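Local atomic coordinates of aspartokinase 1, chloroplastic (Arabidopsis thaliana, PDB entry 2CDQ), a protein that catalyses the ATP-dependent phosphorylation of L-aspartate to 4-phospho-L-aspartate, the first step of the aspartate-family pathway to lysine, threonine, methionine and isoleucine. Residues Ala284-Gln289 and Ser389-Arg394; Asn340-Asp345 and Leu416-Ala421; Gly369-Val374 and Thr385-Lys390. All coordinates share one frame; numbering follows the deposited sequence.

Contact 1: residues Ala284-Gln289 and Ser389-Arg394; sequences AYFGAQ and SKLWSR. With SAM (S-adenosylmethionine), chain F.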
loop_
_atom_site.group_PDB
_atom_site.type_symbol
_atom_site.label_atom_id
_atom_site.label_comp_id
_atom_site.label_asym_id
_atom_site.label_seq_id
_atom_site.Cartn_x
_atom_site.Cartn_y
_atom_site.Cartn_z
ATOM N N ALA A 284 -15.137 4.486 14.211
ATOM C CA ALA A 284 -16.592 4.389 14.407
ATOM C C ALA A 284 -17.347 3.419 13.492
ATOM O O ALA A 284 -18.314 2.799 13.928
ATOM C CB ALA A 284 -17.240 5.778 14.364
ATOM N N TYR A 285 -16.919 3.290 12.238
ATOM C CA TYR A 285 -17.650 2.469 11.269
ATOM C C TYR A 285 -17.471 0.967 11.496
ATOM O O TYR A 285 -18.437 0.203 11.399
ATOM C CB TYR A 285 -17.277 2.856 9.837
ATOM C CG TYR A 285 -18.238 2.357 8.782
ATOM C CD1 TYR A 285 -19.596 2.677 8.833
ATOM C CD2 TYR A 285 -17.788 1.577 7.720
ATOM C CE1 TYR A 285 -20.482 2.223 7.857
ATOM C CE2 TYR A 285 -18.663 1.121 6.737
ATOM C CZ TYR A 285 -20.004 1.446 6.810
ATOM O OH TYR A 285 -20.866 0.995 5.835
ATOM N N PHE A 286 -16.243 0.553 11.801
ATOM C CA PHE A 286 -15.926 -0.856 12.047
ATOM C C PHE A 286 -15.948 -1.241 13.531
ATOM O O PHE A 286 -16.177 -2.404 13.859
ATOM C CB PHE A 286 -14.563 -1.214 11.451
ATOM C CG PHE A 286 -14.568 -1.372 9.958
ATOM C CD1 PHE A 286 -14.236 -0.303 9.129
ATOM C CD2 PHE A 286 -14.891 -2.593 9.375
ATOM C CE1 PHE A 286 -14.235 -0.448 7.737
ATOM C CE2 PHE A 286 -14.892 -2.747 7.989
ATOM C CZ PHE A 286 -14.563 -1.672 7.170
ATOM N N GLY A 287 -15.698 -0.273 14.416
ATOM C CA GLY A 287 -15.643 -0.511 15.865
ATOM C C GLY A 287 -17.030 -0.536 16.472
ATOM O O GLY A 287 -17.422 -1.518 17.098
ATOM N N ALA A 288 -17.758 0.566 16.310
ATOM C CA ALA A 288 -19.211 0.566 16.442
ATOM C C ALA A 288 -19.768 0.238 15.050
ATOM O O ALA A 288 -19.003 -0.119 14.147
ATOM C CB ALA A 288 -19.695 1.919 16.922
ATOM N N GLN A 289 -21.076 0.343 14.854
ATOM C CA GLN A 289 -21.617 0.177 13.506
ATOM C C GLN A 289 -22.288 1.464 13.054
ATOM O O GLN A 289 -23.394 1.450 12.508
ATOM C CB GLN A 289 -22.573 -1.017 13.428
ATOM C CG GLN A 289 -21.899 -2.357 13.116
ATOM C CD GLN A 289 -21.059 -2.902 14.268
ATOM O OE1 GLN A 289 -19.992 -3.472 14.049
ATOM N NE2 GLN A 289 -21.538 -2.728 15.496
ATOM N N SER A 389 -16.509 -8.514 3.759
ATOM C CA SER A 389 -17.767 -8.779 3.048
ATOM C C SER A 389 -18.990 -8.054 3.624
ATOM O O SER A 389 -19.892 -7.679 2.870
ATOM C CB SER A 389 -18.043 -10.276 2.969
ATOM O OG SER A 389 -18.246 -10.806 4.266
ATOM N N LYS A 390 -19.013 -7.848 4.943
ATOM C CA LYS A 390 -20.144 -7.176 5.605
ATOM C C LYS A 390 -20.334 -5.730 5.131
ATOM O O LYS A 390 -21.383 -5.124 5.349
ATOM C CB LYS A 390 -20.032 -7.263 7.136
ATOM C CG LYS A 390 -19.178 -6.188 7.814
ATOM C CD LYS A 390 -18.816 -6.627 9.232
ATOM C CE LYS A 390 -18.252 -5.488 10.063
ATOM N NZ LYS A 390 -19.291 -4.820 10.908
ATOM N N LEU A 391 -19.313 -5.198 4.472
ATOM C CA LEU A 391 -19.348 -3.867 3.889
ATOM C C LEU A 391 -20.111 -3.881 2.570
ATOM O O LEU A 391 -20.392 -2.826 1.999
ATOM C CB LEU A 391 -17.917 -3.407 3.632
ATOM C CG LEU A 391 -17.595 -1.922 3.635
ATOM C CD1 LEU A 391 -17.375 -1.468 5.057
ATOM C CD2 LEU A 391 -16.346 -1.697 2.817
ATOM N N TRP A 392 -20.425 -5.084 2.090
ATOM C CA TRP A 392 -21.099 -5.284 0.808
ATOM C C TRP A 392 -22.359 -6.146 0.938
ATOM O O TRP A 392 -22.818 -6.417 2.048
ATOM C CB TRP A 392 -20.122 -5.887 -0.199
ATOM C CG TRP A 392 -19.015 -4.950 -0.544
ATOM C CD1 TRP A 392 -17.769 -4.918 0.009
ATOM C CD2 TRP A 392 -19.057 -3.887 -1.505
ATOM N NE1 TRP A 392 -17.024 -3.909 -0.557
ATOM C CE2 TRP A 392 -17.790 -3.260 -1.489
ATOM C CE3 TRP A 392 -20.039 -3.409 -2.384
ATOM C CZ2 TRP A 392 -17.477 -2.173 -2.317
ATOM C CZ3 TRP A 392 -19.729 -2.330 -3.208
ATOM C CH2 TRP A 392 -18.456 -1.725 -3.168
ATOM N N SER A 393 -22.917 -6.571 -0.193
ATOM C CA SER A 393 -24.187 -7.300 -0.192
ATOM C C SER A 393 -23.999 -8.817 -0.175
ATOM O O SER A 393 -24.898 -9.567 0.210
ATOM C CB SER A 393 -25.027 -6.895 -1.405
ATOM O OG SER A 393 -24.469 -7.408 -2.604
ATOM N N ARG A 394 -22.821 -9.258 -0.596
ATOM C CA ARG A 394 -22.540 -10.670 -0.790
ATOM C C ARG A 394 -21.042 -10.908 -0.564
ATOM O O ARG A 394 -20.252 -9.960 -0.517
ATOM C CB ARG A 394 -22.978 -11.064 -2.211
ATOM C CG ARG A 394 -22.415 -12.370 -2.747
ATOM C CD ARG A 394 -22.986 -12.758 -4.115
ATOM N NE ARG A 394 -22.837 -11.737 -5.161
ATOM C CZ ARG A 394 -21.721 -11.506 -5.857
ATOM N NH1 ARG A 394 -20.602 -12.192 -5.620
ATOM N NH2 ARG A 394 -21.720 -10.565 -6.793
HETATM N N SAM F . -18.260 -9.618 -12.538
HETATM C CA SAM F . -19.036 -8.798 -11.612
HETATM C C SAM F . -19.228 -7.364 -12.111
HETATM O O SAM F . -20.298 -6.771 -11.948
HETATM O OXT SAM F . -18.318 -6.760 -12.683
HETATM C CB SAM F . -18.386 -8.802 -10.231
HETATM C CG SAM F . -19.292 -8.339 -9.085
HETATM S SD SAM F . -18.634 -6.860 -8.275
HETATM C CE SAM F . -17.255 -7.554 -7.331
HETATM C "C5'" SAM F . -19.854 -6.361 -7.018
HETATM C "C4'" SAM F . -20.512 -7.440 -6.151
HETATM O "O4'" SAM F . -19.564 -8.131 -5.363
HETATM C "C3'" SAM F . -21.511 -6.837 -5.173
HETATM O "O3'" SAM F . -22.684 -7.614 -5.204
HETATM C "C2'" SAM F . -20.875 -6.935 -3.799
HETATM O "O2'" SAM F . -21.809 -7.319 -2.810
HETATM C "C1'" SAM F . -19.825 -8.018 -3.969
HETATM N N9 SAM F . -18.564 -7.749 -3.244
HETATM C C8 SAM F . -18.074 -8.481 -2.194
HETATM N N7 SAM F . -16.890 -7.963 -1.804
HETATM C C5 SAM F . -16.607 -6.910 -2.595
HETATM C C6 SAM F . -15.530 -6.027 -2.631
HETATM N N6 SAM F . -14.525 -6.145 -1.768
HETATM N N1 SAM F . -15.513 -5.019 -3.573
HETATM C C2 SAM F . -16.557 -4.891 -4.470
HETATM N N3 SAM F . -17.623 -5.772 -4.427
HETATM C C4 SAM F . -17.648 -6.765 -3.508
HETATM O O HOH W 1 -19.710 -2.284 9.954
#
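Leu391 reaches helix 277-287 with one methyl group, CD1, which meets two aromatic rings at once. It lies at the edge of the Tyr285 ring, near the ring plane, with CE2 of Tyr285 3.3 Å from CD1 of Leu391. The Phe286 ring receives the same methyl obliquely, its CZ 3.5 Å from Leu391 CD1. Lys390 stretches past Phe286 and bends at its last torsion (chi4 96°), and a water links NZ of Lys390, 2.7 Å away, to the carbonyl oxygen of Tyr285. Gln289 OE1 stands 3.5 Å from Lys390 NZ at the margin.

Behind this first shell, the 3-10 turn 389-391 is closed by a bond from Trp392 N to Ser389 O, and Arg230 binds the carbonyl oxygen of Leu391. Beyond the turn the chain faces S-adenosylmethionine. The Trp392 ring lays one face on the adenine, NE1 of Trp392 being 3.3 Å from C6 of the ligand. The ribose O2' is gripped by Ser393 N at 2.9 Å and by Ser393 OG at 2.7 Å, with a weak third bond from Arg394 N. The contact thus joins the amino acid kinase domain to the S-adenosylmethionine-binding loop of the first ACT domain.

Contact 2: residues Asn340-Asp345 and Leu416-Ala421; sequences NVTMLD and LLKGRA
Met343 and Leu417 differ in their first torsions: CG of Met343 is anti to the backbone N (chi1 170°), whereas CG of Leu417 is anti to the carbonyl carbon (chi1 -62°). The two side chains run side by side, pointing the same way, and the Met343 chain bends at chi3 (70°), which sets its terminal methyl CE 3.6 Å from CD1 of Leu417. On the other face of the sheet, CG2 of Thr342 touches CD2 of Leu416 at 3.7 Å.

Met343 and Leu417 form an antiparallel hydrogen-bonded pair. Met343 N gives a nearly straight bond of 2.9 Å to Leu417 O, and Leu417 N returns one of 2.8 Å to Met343 O. Val341 and Arg420 exchange a second pair of bonds, 2.8 Å from Val341 N to Arg420 O and 3.1 Å from Arg420 N to Val341 O. Between the two pairs the register slips by one residue. Asn340 and Val341 both face Arg420 in a G1 beta bulge, and Gly419, with positive phi, marks the corner between strands 413-418 and 420-427. Across that corner the Arg420 side chain folds back: its NE donates to Lys418 O at 3.1 Å, the oxygen lying in the guanidinium plane, while CB of Leu417 rests over one guanidinium face. NH1 of Arg420 has a further partner in Gln451.

Strand 341-347 is central in the sheet of the first ACT domain, with strand 413-418 on one side and strand 381-386 on the other. Leu344 and Leu416 pack against helix 398-408; Met343 and Arg420 face Ile465 of strand 461-467, and Ala421 reaches helix 468-483.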
loop_
_atom_site.group_PDB
_atom_site.type_symbol
_atom_site.label_atom_id
_atom_site.label_comp_id
_atom_site.label_asym_id
_atom_site.label_seq_id
_atom_site.Cartn_x
_atom_site.Cartn_y
_atom_site.Cartn_z
ATOM N N ASN A 340 -12.853 -12.649 8.889
ATOM C CA ASN A 340 -12.864 -13.280 7.561
ATOM C C ASN A 340 -12.518 -12.398 6.375
ATOM O O ASN A 340 -13.386 -12.075 5.566
ATOM C CB ASN A 340 -14.213 -13.950 7.301
ATOM C CG ASN A 340 -14.137 -15.447 7.400
ATOM O OD1 ASN A 340 -14.744 -16.051 8.285
ATOM N ND2 ASN A 340 -13.377 -16.064 6.497
ATOM N N VAL A 341 -11.249 -12.018 6.270
ATOM C CA VAL A 341 -10.792 -11.232 5.134
ATOM C C VAL A 341 -9.966 -12.085 4.185
ATOM O O VAL A 341 -9.365 -13.086 4.586
ATOM C CB VAL A 341 -10.004 -9.958 5.556
ATOM C CG1 VAL A 341 -10.878 -9.049 6.419
ATOM C CG2 VAL A 341 -8.685 -10.314 6.268
ATOM N N THR A 342 -9.960 -11.674 2.924
ATOM C CA THR A 342 -9.198 -12.340 1.887
ATOM C C THR A 342 -7.983 -11.484 1.555
ATOM O O THR A 342 -8.117 -10.295 1.254
ATOM C CB THR A 342 -10.073 -12.550 0.646
ATOM O OG1 THR A 342 -11.179 -13.393 0.995
ATOM C CG2 THR A 342 -9.280 -13.183 -0.496
ATOM N N MET A 343 -6.803 -12.096 1.629
ATOM C CA MET A 343 -5.544 -11.403 1.370
ATOM C C MET A 343 -4.911 -11.878 0.075
ATOM O O MET A 343 -4.926 -13.073 -0.227
ATOM C CB MET A 343 -4.569 -11.600 2.539
ATOM C CG MET A 343 -3.149 -11.114 2.265
ATOM S SD MET A 343 -2.087 -11.055 3.719
ATOM C CE MET A 343 -1.829 -12.791 4.076
ATOM N N LEU A 344 -4.360 -10.931 -0.685
ATOM C CA LEU A 344 -3.641 -11.238 -1.922
ATOM C C LEU A 344 -2.203 -10.769 -1.866
ATOM O O LEU A 344 -1.919 -9.693 -1.344
ATOM C CB LEU A 344 -4.330 -10.623 -3.144
ATOM C CG LEU A 344 -5.550 -11.381 -3.669
ATOM C CD1 LEU A 344 -6.806 -10.680 -3.210
ATOM C CD2 LEU A 344 -5.514 -11.463 -5.180
ATOM N N ASP A 345 -1.306 -11.589 -2.410
ATOM C CA ASP A 345 0.110 -11.254 -2.515
ATOM C C ASP A 345 0.537 -11.224 -3.981
ATOM O O ASP A 345 0.294 -12.173 -4.729
ATOM C CB ASP A 345 0.948 -12.261 -1.728
ATOM C CG ASP A 345 2.432 -11.950 -1.763
ATOM O OD1 ASP A 345 2.818 -10.791 -1.493
ATOM O OD2 ASP A 345 3.218 -12.877 -2.048
ATOM N N LEU A 416 -3.344 -16.155 -3.232
ATOM C CA LEU A 416 -4.582 -15.829 -2.520
ATOM C C LEU A 416 -4.649 -16.579 -1.193
ATOM O O LEU A 416 -4.392 -17.786 -1.136
ATOM C CB LEU A 416 -5.805 -16.162 -3.381
ATOM C CG LEU A 416 -7.143 -15.504 -3.023
ATOM C CD1 LEU A 416 -8.008 -15.374 -4.256
ATOM C CD2 LEU A 416 -7.886 -16.268 -1.943
ATOM N N LEU A 417 -4.991 -15.862 -0.127
ATOM C CA LEU A 417 -5.114 -16.478 1.192
ATOM C C LEU A 417 -6.434 -16.100 1.872
ATOM O O LEU A 417 -6.641 -14.951 2.273
ATOM C CB LEU A 417 -3.902 -16.136 2.074
ATOM C CG LEU A 417 -2.537 -16.634 1.573
ATOM C CD1 LEU A 417 -1.432 -15.639 1.898
ATOM C CD2 LEU A 417 -2.192 -18.029 2.090
ATOM N N LYS A 418 -7.329 -17.077 1.981
ATOM C CA LYS A 418 -8.610 -16.876 2.642
ATOM C C LYS A 418 -8.478 -17.043 4.152
ATOM O O LYS A 418 -7.424 -17.431 4.657
ATOM C CB LYS A 418 -9.660 -17.839 2.074
ATOM C CG LYS A 418 -10.261 -17.389 0.733
ATOM C CD LYS A 418 -11.163 -18.450 0.097
ATOM C CE LYS A 418 -10.364 -19.460 -0.729
ATOM N NZ LYS A 418 -11.244 -20.326 -1.571
ATOM N N GLY A 419 -9.547 -16.718 4.869
ATOM C CA GLY A 419 -9.610 -16.951 6.306
ATOM C C GLY A 419 -8.584 -16.233 7.156
ATOM O O GLY A 419 -8.081 -16.803 8.124
ATOM N N ARG A 420 -8.271 -14.988 6.792
ATOM C CA ARG A 420 -7.471 -14.092 7.650
ATOM C C ARG A 420 -8.382 -13.111 8.392
ATOM O O ARG A 420 -9.598 -13.121 8.211
ATOM C CB ARG A 420 -6.410 -13.307 6.852
ATOM C CG ARG A 420 -5.616 -14.104 5.827
ATOM C CD ARG A 420 -4.663 -15.097 6.461
ATOM N NE ARG A 420 -4.764 -16.377 5.762
ATOM C CZ ARG A 420 -3.775 -17.254 5.616
ATOM N NH1 ARG A 420 -2.571 -17.010 6.110
ATOM N NH2 ARG A 420 -3.998 -18.380 4.957
ATOM N N ALA A 421 -7.780 -12.261 9.217
ATOM C CA ALA A 421 -8.519 -11.250 9.968
ATOM C C ALA A 421 -7.608 -10.070 10.251
ATOM O O ALA A 421 -6.389 -10.243 10.349
ATOM C CB ALA A 421 -9.054 -11.836 11.270
HETATM O O HOH W 2 -12.087 -14.946 3.697
#

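Contact 3: residues Gly369-Val374 and Thr385-Lys390; sequences GISVDV and TLDPSK. With SAM (S-adenosylmethionine), chain F; LYS (lysine), chain C.
Asp387 meets Ser371 along the whole length of its side chain. Its CB lies 3.4 Å from Ser371 O and also borders N6 of S-adenosylmethionine. With CG anti to the carbonyl carbon (chi1 -88°), the next atom, CG, stays beside both oxygens of Ser371. At the tip the carboxylate divides its contacts. OD2 accepts a hydrogen bond from Ser371 OG (2.5 Å), which approaches from above the carboxylate plane, and probably another from Trp392 NE1. OD1 turns to CB of Asp373, 3.6 Å away. The two carboxylates come within 4.4 Å between Asp373 OD2 and Asp387 OD1, a proximity that may raise the pKa of either; a salt bridge to Lys338 probably offsets it for Asp373.

The backbone of Ser371 reads the adenine edge: its N binds N1 of the ligand at 2.8 Å, and its O receives N6 at 3.1 Å. That carbonyl also accepts Asp387 N at 3.0 Å. Further along, Asp373 and Val374 both face Thr385 in a classic beta bulge, where CG2 of Thr385 packs 3.6 Å from CB of Val374. The allosteric lysine donates from NZ to Asp373 O.

This hairpin of strands 372-378 and 381-386 borders strand 341-347 through Thr385 and Leu386. Helix 357-367 covers Ile370 and Val372, and Ser371 OG also has a hydrogen-bond partner in Gln354 O of the second subunit, whose Val355 packs on Ser371.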
loop_
_atom_site.group_PDB
_atom_site.type_symbol
_atom_site.label_atom_id
_atom_site.label_comp_id
_atom_site.label_asym_id
_atom_site.label_seq_id
_atom_site.Cartn_x
_atom_site.Cartn_y
_atom_site.Cartn_z
ATOM N N GLY A 369 -14.403 -4.546 -10.651
ATOM C CA GLY A 369 -15.378 -4.014 -9.691
ATOM C C GLY A 369 -15.148 -4.337 -8.222
ATOM O O GLY A 369 -16.104 -4.365 -7.439
ATOM N N ILE A 370 -13.887 -4.567 -7.848
ATOM C CA ILE A 370 -13.530 -4.950 -6.476
ATOM C C ILE A 370 -12.849 -3.811 -5.707
ATOM O O ILE A 370 -11.922 -3.165 -6.214
ATOM C CB ILE A 370 -12.623 -6.211 -6.443
ATOM C CG1 ILE A 370 -13.339 -7.413 -7.064
ATOM C CG2 ILE A 370 -12.209 -6.542 -5.016
ATOM C CD1 ILE A 370 -12.529 -8.697 -7.029
ATOM N N SER A 371 -13.317 -3.578 -4.482
ATOM C CA SER A 371 -12.688 -2.618 -3.587
ATOM C C SER A 371 -11.711 -3.297 -2.621
ATOM O O SER A 371 -12.072 -4.230 -1.897
ATOM C CB SER A 371 -13.738 -1.814 -2.824
ATOM O OG SER A 371 -13.126 -0.976 -1.861
ATOM N N VAL A 372 -10.472 -2.804 -2.644
ATOM C CA VAL A 372 -9.360 -3.256 -1.803
ATOM C C VAL A 372 -9.356 -2.452 -0.500
ATOM O O VAL A 372 -9.725 -1.284 -0.496
ATOM C CB VAL A 372 -8.012 -3.016 -2.537
ATOM C CG1 VAL A 372 -6.830 -3.563 -1.733
ATOM C CG2 VAL A 372 -8.036 -3.628 -3.931
ATOM N N ASP A 373 -8.939 -3.072 0.602
ATOM C CA ASP A 373 -8.920 -2.407 1.909
ATOM C C ASP A 373 -7.500 -2.005 2.332
ATOM O O ASP A 373 -7.066 -0.877 2.080
ATOM C CB ASP A 373 -9.586 -3.302 2.963
ATOM C CG ASP A 373 -9.692 -2.644 4.335
ATOM O OD1 ASP A 373 -9.883 -3.384 5.317
ATOM O OD2 ASP A 373 -9.599 -1.402 4.444
ATOM N N VAL A 374 -6.785 -2.933 2.966
ATOM C CA VAL A 374 -5.454 -2.677 3.518
ATOM C C VAL A 374 -4.377 -2.981 2.465
ATOM O O VAL A 374 -4.522 -3.927 1.687
ATOM C CB VAL A 374 -5.242 -3.517 4.804
ATOM C CG1 VAL A 374 -3.858 -3.322 5.386
ATOM C CG2 VAL A 374 -6.301 -3.167 5.828
ATOM N N THR A 385 -5.517 -6.545 0.972
ATOM C CA THR A 385 -6.609 -7.246 1.603
ATOM C C THR A 385 -7.895 -6.668 1.018
ATOM O O THR A 385 -7.972 -5.472 0.761
ATOM C CB THR A 385 -6.491 -7.103 3.146
ATOM O OG1 THR A 385 -6.684 -8.373 3.775
ATOM C CG2 THR A 385 -7.455 -6.093 3.704
ATOM N N LEU A 386 -8.881 -7.517 0.749
ATOM C CA LEU A 386 -10.119 -7.055 0.107
ATOM C C LEU A 386 -11.128 -6.594 1.142
ATOM O O LEU A 386 -11.201 -7.173 2.221
ATOM C CB LEU A 386 -10.732 -8.157 -0.757
ATOM C CG LEU A 386 -9.807 -8.758 -1.810
ATOM C CD1 LEU A 386 -10.438 -9.991 -2.434
ATOM C CD2 LEU A 386 -9.466 -7.724 -2.860
ATOM N N ASP A 387 -11.901 -5.559 0.815
ATOM C CA ASP A 387 -12.947 -5.057 1.714
ATOM C C ASP A 387 -13.642 -6.219 2.423
ATOM O O ASP A 387 -13.959 -7.227 1.783
ATOM C CB ASP A 387 -13.994 -4.258 0.935
ATOM C CG ASP A 387 -13.643 -2.786 0.788
ATOM O OD1 ASP A 387 -12.661 -2.314 1.401
ATOM O OD2 ASP A 387 -14.377 -2.089 0.056
ATOM N N PRO A 388 -13.870 -6.097 3.744
ATOM C CA PRO A 388 -14.614 -7.146 4.446
ATOM C C PRO A 388 -15.996 -7.288 3.827
ATOM O O PRO A 388 -16.579 -6.288 3.402
ATOM C CB PRO A 388 -14.722 -6.608 5.877
ATOM C CG PRO A 388 -13.603 -5.630 6.013
ATOM C CD PRO A 388 -13.461 -5.009 4.652
ATOM N N SER A 389 -16.509 -8.514 3.759
ATOM C CA SER A 389 -17.767 -8.779 3.048
ATOM C C SER A 389 -18.990 -8.054 3.624
ATOM O O SER A 389 -19.892 -7.679 2.870
ATOM C CB SER A 389 -18.043 -10.276 2.969
ATOM O OG SER A 389 -18.246 -10.806 4.266
ATOM N N LYS A 390 -19.013 -7.848 4.943
ATOM C CA LYS A 390 -20.144 -7.176 5.605
ATOM C C LYS A 390 -20.334 -5.730 5.131
ATOM O O LYS A 390 -21.383 -5.124 5.349
ATOM C CB LYS A 390 -20.032 -7.263 7.136
ATOM C CG LYS A 390 -19.178 -6.188 7.814
ATOM C CD LYS A 390 -18.816 -6.627 9.232
ATOM C CE LYS A 390 -18.252 -5.488 10.063
ATOM N NZ LYS A 390 -19.291 -4.820 10.908
HETATM N N SAM F . -18.260 -9.618 -12.538
HETATM C CA SAM F . -19.036 -8.798 -11.612
HETATM C C SAM F . -19.228 -7.364 -12.111
HETATM O O SAM F . -20.298 -6.771 -11.948
HETATM O OXT SAM F . -18.318 -6.760 -12.683
HETATM C CB SAM F . -18.386 -8.802 -10.231
HETATM C CG SAM F . -19.292 -8.339 -9.085
HETATM S SD SAM F . -18.634 -6.860 -8.275
HETATM C CE SAM F . -17.255 -7.554 -7.331
HETATM C "C5'" SAM F . -19.854 -6.361 -7.018
HETATM C "C4'" SAM F . -20.512 -7.440 -6.151
HETATM O "O4'" SAM F . -19.564 -8.131 -5.363
HETATM C "C3'" SAM F . -21.511 -6.837 -5.173
HETATM O "O3'" SAM F . -22.684 -7.614 -5.204
HETATM C "C2'" SAM F . -20.875 -6.935 -3.799
HETATM O "O2'" SAM F . -21.809 -7.319 -2.810
HETATM C "C1'" SAM F . -19.825 -8.018 -3.969
HETATM N N9 SAM F . -18.564 -7.749 -3.244
HETATM C C8 SAM F . -18.074 -8.481 -2.194
HETATM N N7 SAM F . -16.890 -7.963 -1.804
HETATM C C5 SAM F . -16.607 -6.910 -2.595
HETATM C C6 SAM F . -15.530 -6.027 -2.631
HETATM N N6 SAM F . -14.525 -6.145 -1.768
HETATM N N1 SAM F . -15.513 -5.019 -3.573
HETATM C C2 SAM F . -16.557 -4.891 -4.470
HETATM N N3 SAM F . -17.623 -5.772 -4.427
HETATM C C4 SAM F . -17.648 -6.765 -3.508
HETATM N N LYS C . -10.615 2.778 -3.854
HETATM C CA LYS C . -9.927 1.757 -3.039
HETATM C C LYS C . -10.140 0.471 -3.798
HETATM O O LYS C . -10.405 0.494 -5.012
HETATM C CB LYS C . -10.564 1.684 -1.644
HETATM C CG LYS C . -9.575 1.364 -0.511
HETATM C CD LYS C . -8.624 2.505 -0.211
HETATM C CE LYS C . -7.559 2.092 0.815
HETATM N NZ LYS C . -8.043 1.955 2.231
HETATM O OXT LYS C . -10.055 -0.609 -3.220
#

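Overall arrangement
From the N terminus, the chain first meets 284-289 at the end of helix 277-287 in the kinase domain, then enters strand 341-347 at 340-345. Contact 3 follows entirely within the first ACT domain, closing the short hairpin loop between 369-374 and 385-390. The same run continues to 394, where contact 1 closes its loop of 99 residues back to the kinase domain; the two contacts share Ser389 and Lys390. Only at 416-421 does contact 2 close, so it encloses contact 3 and crosses contact 1. Contacts 2 and 3 meet in one sheet through Thr342 and Leu386, while contacts 1 and 3 share S-adenosylmethionine, and all three touch the second subunit.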